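Local coordinates for conjugal transfer protein (Escherichia coli, PDB 5WIP) that probably serves as the VirB8-like inner-membrane component of a type IV secretion system for plasmid conjugation, seen here as its soluble NTF2-like domain with a small-molecule ligand, at residues A[35-40]-A[54-59]; A[43-48]-A[85-90]; A[60-65]-A[150-155]. All coordinates share one frame; numbering follows the deposited sequence.

Contact 1 (A[35-40]-A[54-59]); sequences TQYVIH and TAVGLM. With XXO (2-(furan-2-yl)pyridine-4-carboxylic acid), chain E.
Y37 has its CG anti to the backbone N (chi1 -172°), which carries the ring across to V56 and M59, while H40, with CG anti to its carbonyl carbon (chi1 -79°), lays its imidazole beneath A55. The methyl of A55 stands almost squarely over the middle of that imidazole, a CH-pi contact with CB 3.9 Å from the ring centroid. V56 then divides its branches between the two aromatics. Its CG1 lies 3.7 Å from Y37 OH, crossing the tyrosine at about a right angle, and its CG2 rests against H40 CB at 3.9 Å. M59 slides past Y37 in the opposite direction; its CB meets the ring edge in plane, 3.7 Å from Y37 CD2, although the course of the methionine beyond CB is less sure. The polar ends are tied down outside the packing: H40 ND1 bonds to D52, and Y37 OH to S60. The axes of 35-40 and 54-58 pass 9.4 Å apart at 134°, where helix 27-42 meets helix 49-58 close to the centre of the domain. Beyond the H40 carbonyl lies the furan of the ligand, V38 turns to strand 86-98, and Y37 reaches V64 of helix 62-69 and meets Y156 edge-to-face.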
loop_
_atom_site.group_PDB
_atom_site.type_symbol
_atom_site.label_atom_id
_atom_site.label_comp_id
_atom_site.label_asym_id
_atom_site.label_seq_id
_atom_site.Cartn_x
_atom_site.Cartn_y
_atom_site.Cartn_z
ATOM N N THR A 35 7.483 -1.342 -1.856
ATOM C CA THR A 35 7.185 -2.710 -1.444
ATOM C C THR A 35 6.486 -3.480 -2.559
ATOM O O THR A 35 6.718 -4.682 -2.731
ATOM C CB THR A 35 6.331 -2.707 -0.175
ATOM O OG1 THR A 35 5.082 -2.056 -0.436
ATOM C CG2 THR A 35 7.052 -1.977 0.947
ATOM N N GLN A 36 5.625 -2.805 -3.324
ATOM C CA GLN A 36 4.998 -3.453 -4.471
ATOM C C GLN A 36 6.042 -3.899 -5.485
ATOM O O GLN A 36 5.939 -4.990 -6.059
ATOM C CB GLN A 36 3.986 -2.508 -5.121
ATOM C CG GLN A 36 2.660 -2.422 -4.383
ATOM C CD GLN A 36 1.925 -3.747 -4.363
ATOM O OE1 GLN A 36 1.757 -4.362 -3.310
ATOM N NE2 GLN A 36 1.481 -4.196 -5.533
ATOM N N TYR A 37 7.059 -3.068 -5.716
ATOM C CA TYR A 37 8.118 -3.426 -6.652
ATOM C C TYR A 37 8.874 -4.659 -6.174
ATOM O O TYR A 37 9.131 -5.587 -6.951
ATOM C CB TYR A 37 9.068 -2.242 -6.831
ATOM C CG TYR A 37 10.102 -2.425 -7.916
ATOM C CD1 TYR A 37 11.330 -3.014 -7.644
ATOM C CD2 TYR A 37 9.856 -1.998 -9.213
ATOM C CE1 TYR A 37 12.280 -3.179 -8.635
ATOM C CE2 TYR A 37 10.800 -2.158 -10.209
ATOM C CZ TYR A 37 12.009 -2.749 -9.916
ATOM O OH TYR A 37 12.949 -2.907 -10.910
ATOM N N VAL A 38 9.234 -4.687 -4.888
ATOM C CA VAL A 38 9.999 -5.812 -4.355
ATOM C C VAL A 38 9.180 -7.094 -4.406
ATOM O O VAL A 38 9.718 -8.180 -4.656
ATOM C CB VAL A 38 10.474 -5.504 -2.923
ATOM C CG1 VAL A 38 11.023 -6.764 -2.263
ATOM C CG2 VAL A 38 11.525 -4.405 -2.939
ATOM N N ILE A 39 7.871 -6.998 -4.166
ATOM C CA ILE A 39 7.029 -8.189 -4.191
ATOM C C ILE A 39 6.892 -8.717 -5.613
ATOM O O ILE A 39 7.000 -9.926 -5.854
ATOM C CB ILE A 39 5.658 -7.891 -3.560
ATOM C CG1 ILE A 39 5.812 -7.581 -2.070
ATOM C CG2 ILE A 39 4.710 -9.061 -3.776
ATOM C CD1 ILE A 39 4.520 -7.184 -1.388
ATOM N N HIS A 40 6.657 -7.824 -6.576
ATOM C CA HIS A 40 6.533 -8.252 -7.966
ATOM C C HIS A 40 7.830 -8.863 -8.479
ATOM O O HIS A 40 7.808 -9.855 -9.217
ATOM C CB HIS A 40 6.120 -7.073 -8.847
ATOM C CG HIS A 40 4.660 -6.748 -8.784
ATOM N ND1 HIS A 40 3.697 -7.540 -9.370
ATOM C CD2 HIS A 40 4.000 -5.712 -8.214
ATOM C CE1 HIS A 40 2.505 -7.010 -9.159
ATOM N NE2 HIS A 40 2.661 -5.900 -8.460
ATOM N N THR A 54 5.535 -7.731 -16.230
ATOM C CA THR A 54 5.112 -6.469 -16.827
ATOM C C THR A 54 5.200 -5.325 -15.823
ATOM O O THR A 54 5.636 -4.221 -16.168
ATOM C CB THR A 54 3.688 -6.591 -17.369
ATOM O OG1 THR A 54 3.631 -7.645 -18.339
ATOM C CG2 THR A 54 3.254 -5.287 -18.018
ATOM N N ALA A 55 4.790 -5.571 -14.576
ATOM C CA ALA A 55 4.807 -4.517 -13.568
ATOM C C ALA A 55 6.227 -4.043 -13.284
ATOM O O ALA A 55 6.465 -2.842 -13.117
ATOM C CB ALA A 55 4.135 -5.006 -12.286
ATOM N N VAL A 56 7.183 -4.971 -13.217
ATOM C CA VAL A 56 8.571 -4.588 -12.975
ATOM C C VAL A 56 9.099 -3.740 -14.125
ATOM O O VAL A 56 9.778 -2.728 -13.911
ATOM C CB VAL A 56 9.443 -5.837 -12.749
ATOM C CG1 VAL A 56 10.904 -5.441 -12.604
ATOM C CG2 VAL A 56 8.967 -6.604 -11.524
ATOM N N GLY A 57 8.796 -4.136 -15.362
ATOM C CA GLY A 57 9.280 -3.381 -16.506
ATOM C C GLY A 57 8.752 -1.960 -16.533
ATOM O O GLY A 57 9.488 -1.020 -16.842
ATOM N N LEU A 58 7.471 -1.782 -16.207
ATOM C CA LEU A 58 6.895 -0.440 -16.199
ATOM C C LEU A 58 7.484 0.409 -15.081
ATOM O O LEU A 58 7.737 1.605 -15.269
ATOM C CB LEU A 58 5.374 -0.519 -16.063
ATOM C CG LEU A 58 4.597 -1.121 -17.236
ATOM C CD1 LEU A 58 3.108 -1.175 -16.921
ATOM C CD2 LEU A 58 4.854 -0.327 -18.507
ATOM N N MET A 59 7.837 -0.200 -13.978
ATOM C CA MET A 59 8.255 0.500 -12.816
ATOM C C MET A 59 9.732 0.656 -12.710
ATOM O O MET A 59 10.248 0.903 -11.716
ATOM C CB MET A 59 7.666 -0.137 -11.593
ATOM C CG MET A 59 6.234 -0.507 -11.706
ATOM S SD MET A 59 5.387 -0.850 -10.205
ATOM C CE MET A 59 6.217 -2.231 -9.648
HETATM C CAA XXO E . 10.300 -12.785 -10.635
HETATM C CAC XXO E . 8.864 -11.377 -11.524
HETATM C CAD XXO E . 8.276 -12.580 -11.606
HETATM C CAE XXO E . 9.151 -13.611 -11.037
HETATM C CAF XXO E . 11.579 -13.278 -9.961
HETATM C CAH XXO E . 13.948 -13.000 -9.682
HETATM C CAI XXO E . 13.909 -14.181 -8.717
HETATM C CAJ XXO E . 12.796 -14.769 -8.469
HETATM C CAK XXO E . 11.539 -14.295 -9.125
HETATM C CAL XXO E . 12.755 -15.950 -7.502
HETATM N NAG XXO E . 12.869 -12.595 -10.246
HETATM O OAB XXO E . 10.017 -11.496 -10.970
HETATM O OAM XXO E . 12.828 -15.750 -6.262
HETATM O OAN XXO E . 12.648 -17.123 -7.949
#

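Contact 2 (A[43-48]-A[85-90]); sequences SYDFYS and SETTRV. With XXO (2-(furan-2-yl)pyridine-4-carboxylic acid), chain E.
Y44 and T88 are locked together by two backbone bonds, Y44 N to T88 O at 2.8 Å and T88 N to Y44 O at 3.0 Å. Y44 O takes a second donor, T87 OG1, at 2.9 Å; with OG1 swung anti to the backbone N (chi1 177°) the hydroxyl points at it, tilted 17° from the carbonyl plane. A valine in place of T87 would probably leave Y44 O with one fewer donor and this side of the bridge less firmly gripped. The Y44 ring offers its edge to E86 O, which lies in plane 3.6 Å from CD2, and its OH is bonded to G83 O; the ring also packs on helix 78-82. Away from this tight centre, water fills in. One water donates to S43 OG and accepts from V90 N, and S43 OG also bonds back to I39 O. Another links F46 N with E86 O where the chain peels off, and the F46 ring swings away from the strand. On the ligand side, T88 CG2 comes within 3.8 Å of the carboxylate oxygen OAM, and Y44 CB within 3.8 Å of its partner OAN. This single antiparallel hydrogen-bonded pair fixes the loop between helices 27-42 and 49-58 to an outermost strand of the sheet, the curved sheet with helices packed on it being the hallmark of the NTF2-like fold of VirB8 proteins.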
loop_
_atom_site.group_PDB
_atom_site.type_symbol
_atom_site.label_atom_id
_atom_site.label_comp_id
_atom_site.label_asym_id
_atom_site.label_seq_id
_atom_site.Cartn_x
_atom_site.Cartn_y
_atom_site.Cartn_z
ATOM N N SER A 43 9.086 -12.217 -5.902
ATOM C CA SER A 43 8.244 -13.399 -5.841
ATOM C C SER A 43 8.318 -14.163 -7.158
ATOM O O SER A 43 8.779 -13.648 -8.179
ATOM C CB SER A 43 6.792 -13.019 -5.544
ATOM O OG SER A 43 6.694 -12.173 -4.412
ATOM N N TYR A 44 7.863 -15.415 -7.128
ATOM C CA TYR A 44 7.699 -16.196 -8.351
ATOM C C TYR A 44 6.428 -17.025 -8.239
ATOM O O TYR A 44 6.363 -17.964 -7.440
ATOM C CB TYR A 44 8.899 -17.099 -8.632
ATOM C CG TYR A 44 8.716 -17.874 -9.919
ATOM C CD1 TYR A 44 9.000 -17.290 -11.147
ATOM C CD2 TYR A 44 8.226 -19.175 -9.912
ATOM C CE1 TYR A 44 8.822 -17.984 -12.329
ATOM C CE2 TYR A 44 8.045 -19.877 -11.091
ATOM C CZ TYR A 44 8.344 -19.276 -12.295
ATOM O OH TYR A 44 8.166 -19.968 -13.472
ATOM N N ASP A 45 5.430 -16.678 -9.045
ATOM C CA ASP A 45 4.209 -17.459 -9.186
ATOM C C ASP A 45 3.910 -17.583 -10.670
ATOM O O ASP A 45 3.666 -16.574 -11.341
ATOM C CB ASP A 45 3.037 -16.803 -8.447
ATOM C CG ASP A 45 1.832 -17.717 -8.334
ATOM O OD1 ASP A 45 1.960 -18.919 -8.655
ATOM O OD2 ASP A 45 0.755 -17.234 -7.926
ATOM N N PHE A 46 3.946 -18.814 -11.185
ATOM C CA PHE A 46 3.732 -19.016 -12.615
ATOM C C PHE A 46 2.396 -18.435 -13.061
ATOM O O PHE A 46 2.307 -17.804 -14.120
ATOM C CB PHE A 46 3.815 -20.503 -12.954
ATOM C CG PHE A 46 3.644 -20.799 -14.416
ATOM C CD1 PHE A 46 4.685 -20.586 -15.304
ATOM C CD2 PHE A 46 2.444 -21.288 -14.902
ATOM C CE1 PHE A 46 4.531 -20.853 -16.651
ATOM C CE2 PHE A 46 2.284 -21.558 -16.246
ATOM C CZ PHE A 46 3.329 -21.340 -17.122
ATOM N N TYR A 47 1.349 -18.629 -12.260
ATOM C CA TYR A 47 0.022 -18.121 -12.591
ATOM C C TYR A 47 -0.070 -16.604 -12.521
ATOM O O TYR A 47 -1.148 -16.057 -12.774
ATOM C CB TYR A 47 -1.018 -18.752 -11.664
ATOM C CG TYR A 47 -1.130 -20.252 -11.822
ATOM C CD1 TYR A 47 -0.147 -21.097 -11.325
ATOM C CD2 TYR A 47 -2.216 -20.825 -12.471
ATOM C CE1 TYR A 47 -0.242 -22.466 -11.468
ATOM C CE2 TYR A 47 -2.319 -22.195 -12.618
ATOM C CZ TYR A 47 -1.330 -23.010 -12.115
ATOM O OH TYR A 47 -1.427 -24.376 -12.259
ATOM N N SER A 48 1.006 -15.960 -12.066
ATOM C CA SER A 48 1.092 -14.499 -12.019
ATOM C C SER A 48 2.344 -13.865 -12.654
ATOM O O SER A 48 2.437 -12.640 -12.732
ATOM C CB SER A 48 0.943 -14.009 -10.575
ATOM O OG SER A 48 1.947 -14.565 -9.743
ATOM N N SER A 85 6.611 -25.660 -11.234
ATOM C CA SER A 85 7.183 -26.649 -10.330
ATOM C C SER A 85 7.512 -26.082 -8.955
ATOM O O SER A 85 7.585 -26.848 -7.988
ATOM C CB SER A 85 8.448 -27.257 -10.942
ATOM O OG SER A 85 9.513 -26.324 -10.939
ATOM N N GLU A 86 7.716 -24.770 -8.842
ATOM C CA GLU A 86 8.059 -24.164 -7.564
ATOM C C GLU A 86 7.446 -22.774 -7.490
ATOM O O GLU A 86 6.923 -22.246 -8.474
ATOM C CB GLU A 86 9.577 -24.101 -7.364
ATOM C CG GLU A 86 10.281 -23.123 -8.289
ATOM C CD GLU A 86 11.766 -23.022 -8.008
ATOM O OE1 GLU A 86 12.455 -24.063 -8.051
ATOM O OE2 GLU A 86 12.244 -21.900 -7.733
ATOM N N THR A 87 7.523 -22.181 -6.301
ATOM C CA THR A 87 6.984 -20.853 -6.056
ATOM C C THR A 87 7.742 -20.214 -4.901
ATOM O O THR A 87 8.236 -20.906 -4.007
ATOM C CB THR A 87 5.484 -20.899 -5.741
ATOM O OG1 THR A 87 5.017 -19.580 -5.434
ATOM C CG2 THR A 87 5.218 -21.813 -4.557
ATOM N N THR A 88 7.826 -18.885 -4.929
ATOM C CA THR A 88 8.526 -18.120 -3.900
ATOM C C THR A 88 7.704 -16.886 -3.566
ATOM O O THR A 88 7.389 -16.088 -4.454
ATOM C CB THR A 88 9.931 -17.720 -4.364
ATOM O OG1 THR A 88 10.776 -18.876 -4.399
ATOM C CG2 THR A 88 10.532 -16.683 -3.423
ATOM N N ARG A 89 7.360 -16.728 -2.290
ATOM C CA ARG A 89 6.583 -15.593 -1.819
ATOM C C ARG A 89 7.456 -14.677 -0.971
ATOM O O ARG A 89 8.430 -15.116 -0.352
ATOM C CB ARG A 89 5.366 -16.053 -1.009
ATOM C CG ARG A 89 5.707 -16.814 0.262
ATOM C CD ARG A 89 4.445 -17.227 1.005
ATOM N NE ARG A 89 4.737 -17.815 2.310
ATOM C CZ ARG A 89 4.836 -19.121 2.539
ATOM N NH1 ARG A 89 4.669 -19.986 1.549
ATOM N NH2 ARG A 89 5.104 -19.561 3.761
ATOM N N VAL A 90 7.096 -13.396 -0.942
ATOM C CA VAL A 90 7.886 -12.375 -0.266
ATOM C C VAL A 90 7.164 -11.924 0.996
ATOM O O VAL A 90 5.930 -11.956 1.083
ATOM C CB VAL A 90 8.166 -11.172 -1.194
ATOM C CG1 VAL A 90 8.833 -10.043 -0.419
ATOM C CG2 VAL A 90 9.033 -11.604 -2.367
HETATM C CAA XXO E . 10.300 -12.785 -10.635
HETATM C CAC XXO E . 8.864 -11.377 -11.524
HETATM C CAD XXO E . 8.276 -12.580 -11.606
HETATM C CAE XXO E . 9.151 -13.611 -11.037
HETATM C CAF XXO E . 11.579 -13.278 -9.961
HETATM C CAH XXO E . 13.948 -13.000 -9.682
HETATM C CAI XXO E . 13.909 -14.181 -8.717
HETATM C CAJ XXO E . 12.796 -14.769 -8.469
HETATM C CAK XXO E . 11.539 -14.295 -9.125
HETATM C CAL XXO E . 12.755 -15.950 -7.502
HETATM N NAG XXO E . 12.869 -12.595 -10.246
HETATM O OAB XXO E . 10.017 -11.496 -10.970
HETATM O OAM XXO E . 12.828 -15.750 -6.262
HETATM O OAN XXO E . 12.648 -17.123 -7.949
HETATM O O HOH W 1 4.894 -12.955 -2.546
HETATM O O HOH W 2 4.694 -20.995 -10.050
#

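Contact 3 (A[60-65]-A[150-155]); sequences STPNVA and GFRVTS
T61 lays its CG2 methyl over one face of the R152 guanidinium, and two torsions bring them together. In T61 a chi1 of 66° sets CG2 beside the backbone N, pointing at the arginine, and leaves OG1 turned back toward its own helix. R152 CG sits between the backbone N and the carbonyl carbon (chi1 78°), and the chain then runs extended from CG to NE, crossing the threonine at about a right angle, so that CD lies 3.5 Å from T61 CG2. The arginine's CB meanwhile backs onto S60 N at 3.7 Å, and its NE is held from the neighbouring strand 124-134 by a salt bridge to E133, which would help fix the plane of the guanidinium under the methyl. T61 is also the N-cap of helix 62-69: its OG1 accepts a weak bond from V64 N at 3.5 Å. In the NTF2-like fold of this domain, the link from helix 49-58 to helix 62-69 thus lies along the outermost strand 151-160, bridged by its backbone to V153. T61 N donates to V153 O at 3.2 Å, nearly straight at 169°. V64 covers the same carbonyl from the helix. Its CG2 reaches T154 O at 3.5 Å, and CG1 turns inward to V153 CG1 at 4.3 Å. There T154 and S155 together face G131 in a classic beta bulge. T154 CG2 touches T61 CG2 at 3.9 Å, and a water bonded to T61 OG1 donates to T154 O.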
loop_
_atom_site.group_PDB
_atom_site.type_symbol
_atom_site.label_atom_id
_atom_site.label_comp_id
_atom_site.label_asym_id
_atom_site.label_seq_id
_atom_site.Cartn_x
_atom_site.Cartn_y
_atom_site.Cartn_z
ATOM N N SER A 60 10.405 0.470 -13.793
ATOM C CA SER A 60 11.858 0.499 -13.811
ATOM C C SER A 60 12.332 1.350 -14.980
ATOM O O SER A 60 11.663 1.440 -16.013
ATOM C CB SER A 60 12.453 -0.912 -13.925
ATOM O OG SER A 60 11.917 -1.779 -12.942
ATOM N N THR A 61 13.491 1.978 -14.804
ATOM C CA THR A 61 14.139 2.651 -15.911
ATOM C C THR A 61 14.660 1.613 -16.902
ATOM O O THR A 61 14.834 0.443 -16.553
ATOM C CB THR A 61 15.287 3.528 -15.416
ATOM O OG1 THR A 61 16.317 2.703 -14.858
ATOM C CG2 THR A 61 14.794 4.498 -14.353
ATOM N N PRO A 62 14.904 2.015 -18.152
ATOM C CA PRO A 62 15.415 1.048 -19.137
ATOM C C PRO A 62 16.601 0.240 -18.636
ATOM O O PRO A 62 16.654 -0.976 -18.854
ATOM C CB PRO A 62 15.789 1.939 -20.328
ATOM C CG PRO A 62 14.858 3.100 -20.221
ATOM C CD PRO A 62 14.678 3.346 -18.744
ATOM N N ASN A 63 17.553 0.884 -17.959
ATOM C CA ASN A 63 18.713 0.167 -17.440
ATOM C C ASN A 63 18.290 -0.899 -16.434
ATOM O O ASN A 63 18.589 -2.086 -16.601
ATOM C CB ASN A 63 19.699 1.155 -16.811
ATOM C CG ASN A 63 20.254 2.144 -17.819
ATOM O OD1 ASN A 63 20.471 1.806 -18.983
ATOM N ND2 ASN A 63 20.486 3.375 -17.375
ATOM N N VAL A 64 17.585 -0.486 -15.378
ATOM C CA VAL A 64 17.119 -1.438 -14.373
ATOM C C VAL A 64 16.227 -2.498 -15.002
ATOM O O VAL A 64 16.218 -3.654 -14.562
ATOM C CB VAL A 64 16.390 -0.697 -13.233
ATOM C CG1 VAL A 64 15.759 -1.692 -12.271
ATOM C CG2 VAL A 64 17.348 0.229 -12.501
ATOM N N ALA A 65 15.464 -2.130 -16.032
ATOM C CA ALA A 65 14.564 -3.090 -16.664
ATOM C C ALA A 65 15.340 -4.115 -17.480
ATOM O O ALA A 65 15.081 -5.321 -17.389
ATOM C CB ALA A 65 13.547 -2.358 -17.539
ATOM N N GLY A 150 3.487 7.002 -12.316
ATOM C CA GLY A 150 4.771 6.953 -12.993
ATOM C C GLY A 150 5.940 6.621 -12.092
ATOM O O GLY A 150 7.036 7.165 -12.280
ATOM N N PHE A 151 5.731 5.746 -11.111
ATOM C CA PHE A 151 6.817 5.306 -10.246
ATOM C C PHE A 151 7.779 4.414 -11.022
ATOM O O PHE A 151 7.373 3.664 -11.915
ATOM C CB PHE A 151 6.251 4.553 -9.038
ATOM C CG PHE A 151 7.299 3.980 -8.124
ATOM C CD1 PHE A 151 7.802 2.707 -8.341
ATOM C CD2 PHE A 151 7.771 4.705 -7.043
ATOM C CE1 PHE A 151 8.763 2.174 -7.504
ATOM C CE2 PHE A 151 8.732 4.175 -6.200
ATOM C CZ PHE A 151 9.227 2.909 -6.431
ATOM N N ARG A 152 9.065 4.500 -10.687
ATOM C CA ARG A 152 10.039 3.622 -11.318
ATOM C C ARG A 152 11.320 3.601 -10.498
ATOM O O ARG A 152 11.696 4.598 -9.875
ATOM C CB ARG A 152 10.326 4.041 -12.767
ATOM C CG ARG A 152 11.266 5.225 -12.941
ATOM C CD ARG A 152 11.449 5.520 -14.427
ATOM N NE ARG A 152 12.477 6.521 -14.701
ATOM C CZ ARG A 152 12.769 6.971 -15.918
ATOM N NH1 ARG A 152 12.109 6.514 -16.973
ATOM N NH2 ARG A 152 13.720 7.881 -16.083
ATOM N N VAL A 153 11.976 2.444 -10.508
ATOM C CA VAL A 153 13.206 2.222 -9.759
ATOM C C VAL A 153 14.391 2.628 -10.626
ATOM O O VAL A 153 14.517 2.179 -11.771
ATOM C CB VAL A 153 13.322 0.751 -9.322
ATOM C CG1 VAL A 153 14.698 0.467 -8.739
ATOM C CG2 VAL A 153 12.227 0.409 -8.319
ATOM N N THR A 154 15.260 3.480 -10.082
ATOM C CA THR A 154 16.447 3.925 -10.799
ATOM C C THR A 154 17.694 3.117 -10.463
ATOM O O THR A 154 18.674 3.182 -11.213
ATOM C CB THR A 154 16.716 5.407 -10.511
ATOM O OG1 THR A 154 16.894 5.595 -9.102
ATOM C CG2 THR A 154 15.549 6.260 -10.992
ATOM N N SER A 155 17.682 2.367 -9.364
ATOM C CA SER A 155 18.785 1.483 -9.014
ATOM C C SER A 155 18.260 0.436 -8.041
ATOM O O SER A 155 17.401 0.725 -7.205
ATOM C CB SER A 155 19.963 2.248 -8.402
ATOM O OG SER A 155 19.703 2.600 -7.054
HETATM O O HOH W 3 18.701 3.319 -14.375
#

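Contact 1 is the buried one, helix against helix near the centre of the chain, held by apolar and aromatic packing. Contacts 2 and 3 are only partly buried and tie a loop (43-48) and the start of helix 62-69 (60-65) to the two outermost strands of the same sheet, 86-98 and 151-160, with centres about 22 Å apart and on opposite sides of the chain's centre. Backbone bonds and waters take part in both; contact 3 adds a charged side chain. Contact 1 touches each of the others: I39 packs on V90 of contact 2, and M59 O meets V153 N of contact 3 in a probable hydrogen bond. The ligand lies against contacts 1 and 2.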